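Local coordinates for glycoside hydrolase family 16 protein (Akkermansia muciniphila, PDB 6T2N) that probably hydrolyses internal beta-galactosidic links in mucin O-glycans, acting as a family 16 endo-beta-galactosidase that helps to initiate mucin breakdown, at residues Lys71-Gly75 against Thr85-Arg89; Val176-Ile180 against Pro262-Phe267; Glu230-Asp234 against His307-Ala311. One frame throughout, in Å; residues are numbered along the deposited sequence.

Overall arrangement
The three contacts sit in the two-sheet beta-jelly-roll of family 16. Interaction 1 comes first along the chain and is complete before the others begin. It shares the mixed sheet with interaction 2, their centres being about 24 Å apart. The segments of interactions 2 and 3 alternate in sequence, and with centres about 13 Å apart the two contacts touch: probable hydrogen bonds run from Trp231 NE1 to Phe263 O and from Arg264 NH2 to Lys233 O. Interaction 3 joins the end of strand 225-231, in the other, antiparallel sheet, to helix 305-311, so this junction ties both sheets to the C-terminal helix. Interactions 1 and 3 lie on opposite sides of the chain's centre, their centres about 32 Å apart.

Interaction 1: Lys71-Gly75 against Thr85-Arg89; sequences KPELG and TYTGR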
loop_
_atom_site.group_PDB
_atom_site.type_symbol
_atom_site.label_atom_id
_atom_site.label_comp_id
_atom_site.label_asym_id
_atom_site.label_seq_id
_atom_site.Cartn_x
_atom_site.Cartn_y
_atom_site.Cartn_z
ATOM N N LYS A 71 8.611 1.412 -9.366
ATOM C CA LYS A 71 9.004 2.788 -9.713
ATOM C C LYS A 71 8.862 3.610 -8.457
ATOM O O LYS A 71 8.060 3.283 -7.599
ATOM C CB LYS A 71 8.252 3.317 -10.927
ATOM C CG LYS A 71 8.698 2.622 -12.197
ATOM C CD LYS A 71 8.108 3.254 -13.431
ATOM C CE LYS A 71 8.285 2.399 -14.674
ATOM N NZ LYS A 71 9.677 2.456 -15.184
ATOM N N PRO A 72 9.760 4.600 -8.276
ATOM C CA PRO A 72 9.721 5.472 -7.114
ATOM C C PRO A 72 8.549 6.426 -7.345
ATOM O O PRO A 72 8.371 6.874 -8.455
ATOM C CB PRO A 72 11.091 6.206 -7.175
ATOM C CG PRO A 72 11.381 6.285 -8.642
ATOM C CD PRO A 72 10.892 4.949 -9.164
ATOM N N GLU A 73 7.799 6.725 -6.306
ATOM C CA GLU A 73 6.938 7.919 -6.345
ATOM C C GLU A 73 7.901 9.061 -6.100
ATOM O O GLU A 73 8.817 8.824 -5.321
ATOM C CB GLU A 73 5.854 7.867 -5.267
ATOM C CG GLU A 73 4.887 6.700 -5.345
ATOM C CD GLU A 73 3.600 7.030 -4.611
ATOM O OE1 GLU A 73 3.714 7.264 -3.401
ATOM O OE2 GLU A 73 2.514 7.114 -5.262
ATOM N N LEU A 74 7.655 10.228 -6.685
ATOM C CA LEU A 74 8.542 11.419 -6.601
ATOM C C LEU A 74 7.774 12.661 -6.120
ATOM O O LEU A 74 6.818 13.139 -6.781
ATOM C CB LEU A 74 9.190 11.625 -7.975
ATOM C CG LEU A 74 9.957 10.406 -8.501
ATOM C CD1 LEU A 74 10.498 10.613 -9.910
ATOM C CD2 LEU A 74 11.080 10.032 -7.552
ATOM N N GLY A 75 8.184 13.186 -4.978
ATOM C CA GLY A 75 7.716 14.498 -4.497
ATOM C C GLY A 75 6.640 14.363 -3.450
ATOM O O GLY A 75 6.454 13.289 -2.899
ATOM N N THR A 85 8.794 14.459 1.734
ATOM C CA THR A 85 8.854 14.397 0.236
ATOM C C THR A 85 9.555 13.094 -0.167
ATOM O O THR A 85 10.371 12.596 0.607
ATOM C CB THR A 85 9.514 15.641 -0.362
ATOM O OG1 THR A 85 9.267 15.616 -1.760
ATOM C CG2 THR A 85 10.996 15.684 -0.145
ATOM N N TYR A 86 9.195 12.539 -1.319
ATOM C CA TYR A 86 9.520 11.147 -1.727
ATOM C C TYR A 86 10.627 11.152 -2.791
ATOM O O TYR A 86 10.484 11.907 -3.775
ATOM C CB TYR A 86 8.249 10.471 -2.278
ATOM C CG TYR A 86 7.294 9.883 -1.265
ATOM C CD1 TYR A 86 7.745 9.221 -0.140
ATOM C CD2 TYR A 86 5.940 9.881 -1.504
ATOM C CE1 TYR A 86 6.874 8.660 0.767
ATOM C CE2 TYR A 86 5.048 9.335 -0.612
ATOM C CZ TYR A 86 5.514 8.728 0.536
ATOM O OH TYR A 86 4.627 8.188 1.433
ATOM N N THR A 87 11.675 10.323 -2.684
ATOM C CA THR A 87 12.779 10.382 -3.698
ATOM C C THR A 87 13.269 9.001 -4.118
ATOM O O THR A 87 13.185 8.090 -3.316
ATOM C CB THR A 87 14.020 11.163 -3.250
ATOM O OG1 THR A 87 14.851 10.195 -2.599
ATOM C CG2 THR A 87 13.713 12.377 -2.391
ATOM N N GLY A 88 13.821 8.916 -5.327
ATOM C CA GLY A 88 14.206 7.633 -5.942
ATOM C C GLY A 88 15.645 7.301 -5.622
ATOM O O GLY A 88 16.087 6.227 -6.072
ATOM N N ARG A 89 16.296 8.238 -4.898
ATOM C CA ARG A 89 17.692 8.281 -4.390
ATOM C C ARG A 89 17.955 7.095 -3.487
ATOM O O ARG A 89 17.131 6.757 -2.670
ATOM C CB ARG A 89 17.897 9.520 -3.508
ATOM C CG ARG A 89 17.829 10.866 -4.228
ATOM C CD ARG A 89 17.986 12.031 -3.279
ATOM N NE ARG A 89 17.232 11.853 -2.049
ATOM C CZ ARG A 89 17.614 12.211 -0.817
ATOM N NH1 ARG A 89 18.784 12.777 -0.588
ATOM N NH2 ARG A 89 16.804 11.989 0.209
#
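At the border of the mixed sheet of the family 16 jelly-roll, where strands 71-72 and 85-86 pass into loops, residues 72-75 run roughly antiparallel to residues 85-88, with Gly75 beside Tyr86 and Pro72 beside Gly88; the backbones of both segments also bond to strand 127-136. The main link is Gly75 N to Tyr86 O, a bond of 2.9 Å that is fairly straight (161°) and uses a lone pair in the carbonyl plane. The return bond, Tyr86 N to Gly75 O, is long at 3.3 Å and bent, and its donor stands above the carbonyl plane. Tyr86 sets CB 3.5 Å from Glu73 O. Its CG stands anti to its carbonyl carbon, beside the backbone N, which lays the ring alongside the Glu73 side chain, both pointing the same way. The carboxylate is turned 42° from the ring, with OE1 3.7 Å from Tyr86 CE2; it is held by Ser134 at OE1 and by a salt bridge to Arg78 at OE2. A serine in place of Tyr86 would probably open a gap beside this carboxylate and leave Asn272 without the weak hydrogen bond it shares with the phenol. Farther along, Leu74 bends back over the partner segment, bringing CD2 to 3.7 Å from Gly88 N, and the Pro72 ring rests its CB 3.6 Å from Gly88 CA.

Interaction 2: Val176-Ile180 against Pro262-Phe267; sequences VNGEI and PFRTPF
Ile180 reaches from its strand toward a pair of phenylalanines, Phe263 on the loop before strand 267-275 and Phe267 at the start of that strand. Its CB points toward them, but the touching begins one atom farther out. CG1 lies anti to the carbonyl carbon (chi1 -50°) and meets both rings, 3.8 Å from Phe263 CE1 and equally far from Phe267 CE2. The extended second torsion (163°) then carries CD1 over one face of Phe267, 3.8 Å from the ring centroid and 18° off its normal, a CH-pi contact in which the two side chains cross at about a right angle. The side chain also packs on Phe197 and Leu238. Ile180 belongs to the Glu-Ile-Asp sequence that opens the family 16 signature, so the loop packs behind a strand that probably lines the active site; Glu179, whose CB points away from the loop, has its OE1 bonded to Trp174. Just before this strand, Gly178 gives its carbonyl O to within 3.4 Å of Phe267 CE2, while Glu179 N faces the edge of the same ring. Gly178 CA also lies close to the Phe267 ring. Pro262 places CB 3.4 Å from Asn177 O, and its CG lies over one face of Phe263, toward the rim. Its own carbonyl O accepts a 2.9 Å bond from Thr265 OG1, and Asn170 ND2 joins both Thr265 OG1 and Asn177 O.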
loop_
_atom_site.group_PDB
_atom_site.type_symbol
_atom_site.label_atom_id
_atom_site.label_comp_id
_atom_site.label_asym_id
_atom_site.label_seq_id
_atom_site.Cartn_x
_atom_site.Cartn_y
_atom_site.Cartn_z
ATOM N N VAL A 176 -13.823 6.177 -4.859
ATOM C CA VAL A 176 -14.822 5.333 -5.534
ATOM C C VAL A 176 -14.047 4.248 -6.263
ATOM O O VAL A 176 -14.602 3.190 -6.433
ATOM C CB VAL A 176 -15.721 6.190 -6.438
ATOM C CG1 VAL A 176 -16.767 5.376 -7.175
ATOM C CG2 VAL A 176 -16.409 7.302 -5.665
ATOM N N ASN A 177 -12.798 4.485 -6.631
ATOM C CA ASN A 177 -11.997 3.492 -7.387
ATOM C C ASN A 177 -11.883 2.191 -6.515
ATOM O O ASN A 177 -11.583 1.117 -7.043
ATOM C CB ASN A 177 -10.665 4.113 -7.898
ATOM C CG ASN A 177 -9.682 4.556 -6.839
ATOM O OD1 ASN A 177 -10.012 5.354 -5.957
ATOM N ND2 ASN A 177 -8.457 4.089 -6.958
ATOM N N GLY A 178 -11.735 2.402 -5.200
ATOM C CA GLY A 178 -11.265 1.380 -4.222
ATOM C C GLY A 178 -9.817 1.526 -3.685
ATOM O O GLY A 178 -8.906 1.990 -4.390
ATOM N N GLU A 179 -9.634 1.079 -2.451
ATOM C CA GLU A 179 -8.367 1.087 -1.717
ATOM C C GLU A 179 -8.366 -0.059 -0.707
ATOM O O GLU A 179 -9.244 -0.104 0.168
ATOM C CB GLU A 179 -8.154 2.417 -1.001
ATOM C CG GLU A 179 -6.658 2.649 -0.685
ATOM C CD GLU A 179 -6.348 3.760 0.315
ATOM O OE1 GLU A 179 -6.809 4.929 0.101
ATOM O OE2 GLU A 179 -5.739 3.431 1.340
ATOM N N ILE A 180 -7.337 -0.895 -0.787
ATOM C CA ILE A 180 -7.075 -2.071 0.097
ATOM C C ILE A 180 -5.760 -1.803 0.835
ATOM O O ILE A 180 -4.717 -1.843 0.189
ATOM C CB ILE A 180 -6.991 -3.344 -0.758
ATOM C CG1 ILE A 180 -8.180 -3.449 -1.710
ATOM C CG2 ILE A 180 -6.831 -4.587 0.094
ATOM C CD1 ILE A 180 -7.932 -4.430 -2.806
ATOM N N PRO A 262 -16.126 -1.713 -7.320
ATOM C CA PRO A 262 -14.742 -1.331 -7.533
ATOM C C PRO A 262 -13.722 -2.438 -7.207
ATOM O O PRO A 262 -12.548 -2.303 -7.626
ATOM C CB PRO A 262 -14.639 -0.168 -6.551
ATOM C CG PRO A 262 -15.454 -0.600 -5.395
ATOM C CD PRO A 262 -16.677 -1.110 -6.097
ATOM N N PHE A 263 -14.135 -3.482 -6.486
ATOM C CA PHE A 263 -13.226 -4.559 -6.010
ATOM C C PHE A 263 -13.144 -5.735 -6.993
ATOM O O PHE A 263 -12.510 -6.754 -6.660
ATOM C CB PHE A 263 -13.650 -4.990 -4.606
ATOM C CG PHE A 263 -13.354 -3.923 -3.586
ATOM C CD1 PHE A 263 -12.061 -3.402 -3.485
ATOM C CD2 PHE A 263 -14.337 -3.460 -2.727
ATOM C CE1 PHE A 263 -11.755 -2.434 -2.558
ATOM C CE2 PHE A 263 -14.034 -2.478 -1.803
ATOM C CZ PHE A 263 -12.743 -1.968 -1.730
ATOM N N ARG A 264 -13.764 -5.615 -8.170
ATOM C CA ARG A 264 -13.607 -6.609 -9.275
ATOM C C ARG A 264 -12.946 -5.877 -10.451
ATOM O O ARG A 264 -13.275 -6.126 -11.596
ATOM C CB ARG A 264 -14.959 -7.241 -9.655
ATOM C CG ARG A 264 -15.772 -7.800 -8.485
ATOM C CD ARG A 264 -17.096 -8.474 -8.900
ATOM N NE ARG A 264 -17.688 -9.367 -7.869
ATOM C CZ ARG A 264 -18.965 -9.350 -7.444
ATOM N NH1 ARG A 264 -19.841 -8.508 -7.981
ATOM N NH2 ARG A 264 -19.356 -10.162 -6.453
ATOM N N THR A 265 -12.061 -4.950 -10.157
ATOM C CA THR A 265 -11.205 -4.296 -11.164
ATOM C C THR A 265 -9.792 -4.551 -10.695
ATOM O O THR A 265 -9.606 -4.986 -9.560
ATOM C CB THR A 265 -11.592 -2.822 -11.345
ATOM O OG1 THR A 265 -11.324 -2.007 -10.193
ATOM C CG2 THR A 265 -13.062 -2.736 -11.694
ATOM N N PRO A 266 -8.775 -4.346 -11.561
ATOM C CA PRO A 266 -7.383 -4.485 -11.130
ATOM C C PRO A 266 -6.942 -3.347 -10.197
ATOM O O PRO A 266 -7.424 -2.178 -10.260
ATOM C CB PRO A 266 -6.616 -4.525 -12.449
ATOM C CG PRO A 266 -7.478 -3.745 -13.405
ATOM C CD PRO A 266 -8.905 -4.022 -12.991
ATOM N N PHE A 267 -6.035 -3.732 -9.312
ATOM C CA PHE A 267 -5.480 -2.877 -8.227
ATOM C C PHE A 267 -3.948 -2.808 -8.337
ATOM O O PHE A 267 -3.323 -3.874 -8.567
ATOM C CB PHE A 267 -5.971 -3.456 -6.897
ATOM C CG PHE A 267 -7.234 -2.841 -6.370
ATOM C CD1 PHE A 267 -8.445 -3.176 -6.907
ATOM C CD2 PHE A 267 -7.196 -1.923 -5.348
ATOM C CE1 PHE A 267 -9.615 -2.611 -6.419
ATOM C CE2 PHE A 267 -8.353 -1.357 -4.852
ATOM C CZ PHE A 267 -9.569 -1.702 -5.396
#

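Interaction 3: Glu230-Asp234 against His307-Ala311; sequences EWDKD and HAQQA
The imidazole of His307 presents an edge to Trp231 O, which lies near the ring plane, 3.1 Å from CD2, while Trp52 stacks on the ring. The carboxylate of Asp232 is almost parallel to the imidazole, the planes 5° apart, but the two are offset, leaving OD1 3.8 Å from His307 NE2. A third flat group, the amide of Gln310, is turned 25° from the carboxylate, and its NE2 stays 3.6 Å from Asp232 OD1. These groups join the turn of the hairpin between strands 225-231 and 235-240 to the C-terminal helix 305-311. The one hydrogen bond across the contact runs from Lys233 N to Gln310 OE1, at 2.7 Å with an angle of 168° at the hydrogen; the donor comes nearly along the C=O axis. Gln310 gets there with CG anti to its carbonyl carbon and an extended chain beyond. Lys233 folds its aliphatic part across that amide at about a right angle, CE coming 3.6 Å from Gln310 CD. On its far nitrogen, ND1, His307 is bonded to Thr304 OG1, just ahead of the helix. Chemically, the buried amide oxygen of Gln310 thus finds a backbone donor in the turn, and the nearby Asp232 carboxylate would be expected to make a positive charge on His307 somewhat easier to carry.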
loop_
_atom_site.group_PDB
_atom_site.type_symbol
_atom_site.label_atom_id
_atom_site.label_comp_id
_atom_site.label_asym_id
_atom_site.label_seq_id
_atom_site.Cartn_x
_atom_site.Cartn_y
_atom_site.Cartn_z
ATOM N N GLU A 230 -5.983 -12.602 0.516
ATOM C CA GLU A 230 -6.719 -13.516 -0.422
ATOM C C GLU A 230 -7.917 -12.734 -0.999
ATOM O O GLU A 230 -8.545 -11.985 -0.215
ATOM C CB GLU A 230 -7.131 -14.818 0.283
ATOM C CG GLU A 230 -6.011 -15.835 0.465
ATOM C CD GLU A 230 -6.372 -17.187 1.078
ATOM O OE1 GLU A 230 -7.438 -17.290 1.730
ATOM O OE2 GLU A 230 -5.596 -18.154 0.887
ATOM N N TRP A 231 -8.222 -12.902 -2.296
ATOM C CA TRP A 231 -9.173 -12.061 -3.081
ATOM C C TRP A 231 -9.775 -12.883 -4.229
ATOM O O TRP A 231 -9.041 -13.206 -5.170
ATOM C CB TRP A 231 -8.413 -10.813 -3.572
ATOM C CG TRP A 231 -9.117 -9.866 -4.499
ATOM C CD1 TRP A 231 -10.457 -9.670 -4.598
ATOM C CD2 TRP A 231 -8.523 -8.932 -5.416
ATOM N NE1 TRP A 231 -10.736 -8.700 -5.518
ATOM C CE2 TRP A 231 -9.566 -8.236 -6.046
ATOM C CE3 TRP A 231 -7.218 -8.617 -5.794
ATOM C CZ2 TRP A 231 -9.348 -7.250 -7.008
ATOM C CZ3 TRP A 231 -6.994 -7.637 -6.746
ATOM C CH2 TRP A 231 -8.050 -6.954 -7.340
ATOM N N ASP A 232 -11.034 -13.296 -4.079
ATOM C CA ASP A 232 -11.982 -13.715 -5.144
ATOM C C ASP A 232 -12.855 -12.555 -5.623
ATOM O O ASP A 232 -12.824 -11.471 -5.036
ATOM C CB ASP A 232 -13.100 -14.523 -4.536
ATOM C CG ASP A 232 -12.728 -15.914 -3.923
ATOM O OD1 ASP A 232 -12.325 -16.846 -4.696
ATOM O OD2 ASP A 232 -13.049 -16.075 -2.716
ATOM N N LYS A 233 -13.752 -12.856 -6.545
ATOM C CA LYS A 233 -14.927 -12.015 -6.868
ATOM C C LYS A 233 -16.113 -12.125 -5.833
ATOM O O LYS A 233 -17.090 -11.328 -6.099
ATOM C CB LYS A 233 -15.645 -12.584 -8.070
ATOM C CG LYS A 233 -16.450 -13.818 -7.673
ATOM C CD LYS A 233 -17.020 -14.622 -8.837
ATOM C CE LYS A 233 -17.225 -16.061 -8.456
ATOM N NZ LYS A 233 -18.421 -16.547 -9.140
ATOM N N ASP A 234 -15.882 -12.921 -4.758
ATOM C CA ASP A 234 -16.890 -13.028 -3.678
ATOM C C ASP A 234 -16.415 -12.400 -2.355
ATOM O O ASP A 234 -17.327 -11.885 -1.627
ATOM C CB ASP A 234 -17.290 -14.478 -3.463
ATOM C CG ASP A 234 -18.357 -14.960 -4.435
ATOM O OD1 ASP A 234 -19.441 -14.316 -4.539
ATOM O OD2 ASP A 234 -18.103 -15.968 -5.090
ATOM N N HIS A 307 -8.749 -18.268 -9.845
ATOM C CA HIS A 307 -8.529 -16.777 -9.657
ATOM C C HIS A 307 -8.212 -16.062 -10.999
ATOM O O HIS A 307 -8.820 -14.904 -11.239
ATOM C CB HIS A 307 -7.364 -16.402 -8.728
ATOM C CG HIS A 307 -7.752 -16.762 -7.217
ATOM N ND1 HIS A 307 -7.497 -18.007 -6.631
ATOM C CD2 HIS A 307 -8.373 -16.043 -6.119
ATOM C CE1 HIS A 307 -7.892 -18.037 -5.283
ATOM N NE2 HIS A 307 -8.500 -16.850 -4.919
ATOM N N ALA A 308 -7.470 -16.727 -11.878
ATOM C CA ALA A 308 -7.224 -16.230 -13.257
ATOM C C ALA A 308 -8.474 -16.381 -14.145
ATOM O O ALA A 308 -8.639 -15.534 -15.053
ATOM C CB ALA A 308 -6.059 -16.985 -13.815
ATOM N N GLN A 309 -9.279 -17.430 -13.907
ATOM C CA GLN A 309 -10.596 -17.709 -14.555
ATOM C C GLN A 309 -11.568 -16.530 -14.314
ATOM O O GLN A 309 -12.087 -15.943 -15.329
ATOM C CB GLN A 309 -11.145 -19.013 -13.966
ATOM C CG GLN A 309 -12.160 -19.755 -14.820
ATOM C CD GLN A 309 -11.687 -21.158 -15.122
ATOM O OE1 GLN A 309 -10.816 -21.712 -14.439
ATOM N NE2 GLN A 309 -12.281 -21.755 -16.146
ATOM N N GLN A 310 -11.818 -16.202 -13.031
ATOM C CA GLN A 310 -12.810 -15.170 -12.617
ATOM C C GLN A 310 -12.422 -13.824 -13.271
ATOM O O GLN A 310 -13.350 -13.090 -13.674
ATOM C CB GLN A 310 -12.986 -15.090 -11.078
ATOM C CG GLN A 310 -13.697 -16.309 -10.374
ATOM C CD GLN A 310 -13.624 -16.080 -8.796
ATOM O OE1 GLN A 310 -13.537 -14.993 -8.223
ATOM N NE2 GLN A 310 -13.603 -17.131 -8.075
ATOM N N ALA A 311 -11.122 -13.523 -13.442
ATOM C CA ALA A 311 -10.574 -12.211 -13.883
ATOM C C ALA A 311 -11.077 -11.820 -15.278
ATOM O O ALA A 311 -11.548 -10.683 -15.489
ATOM C CB ALA A 311 -9.061 -12.300 -13.885
#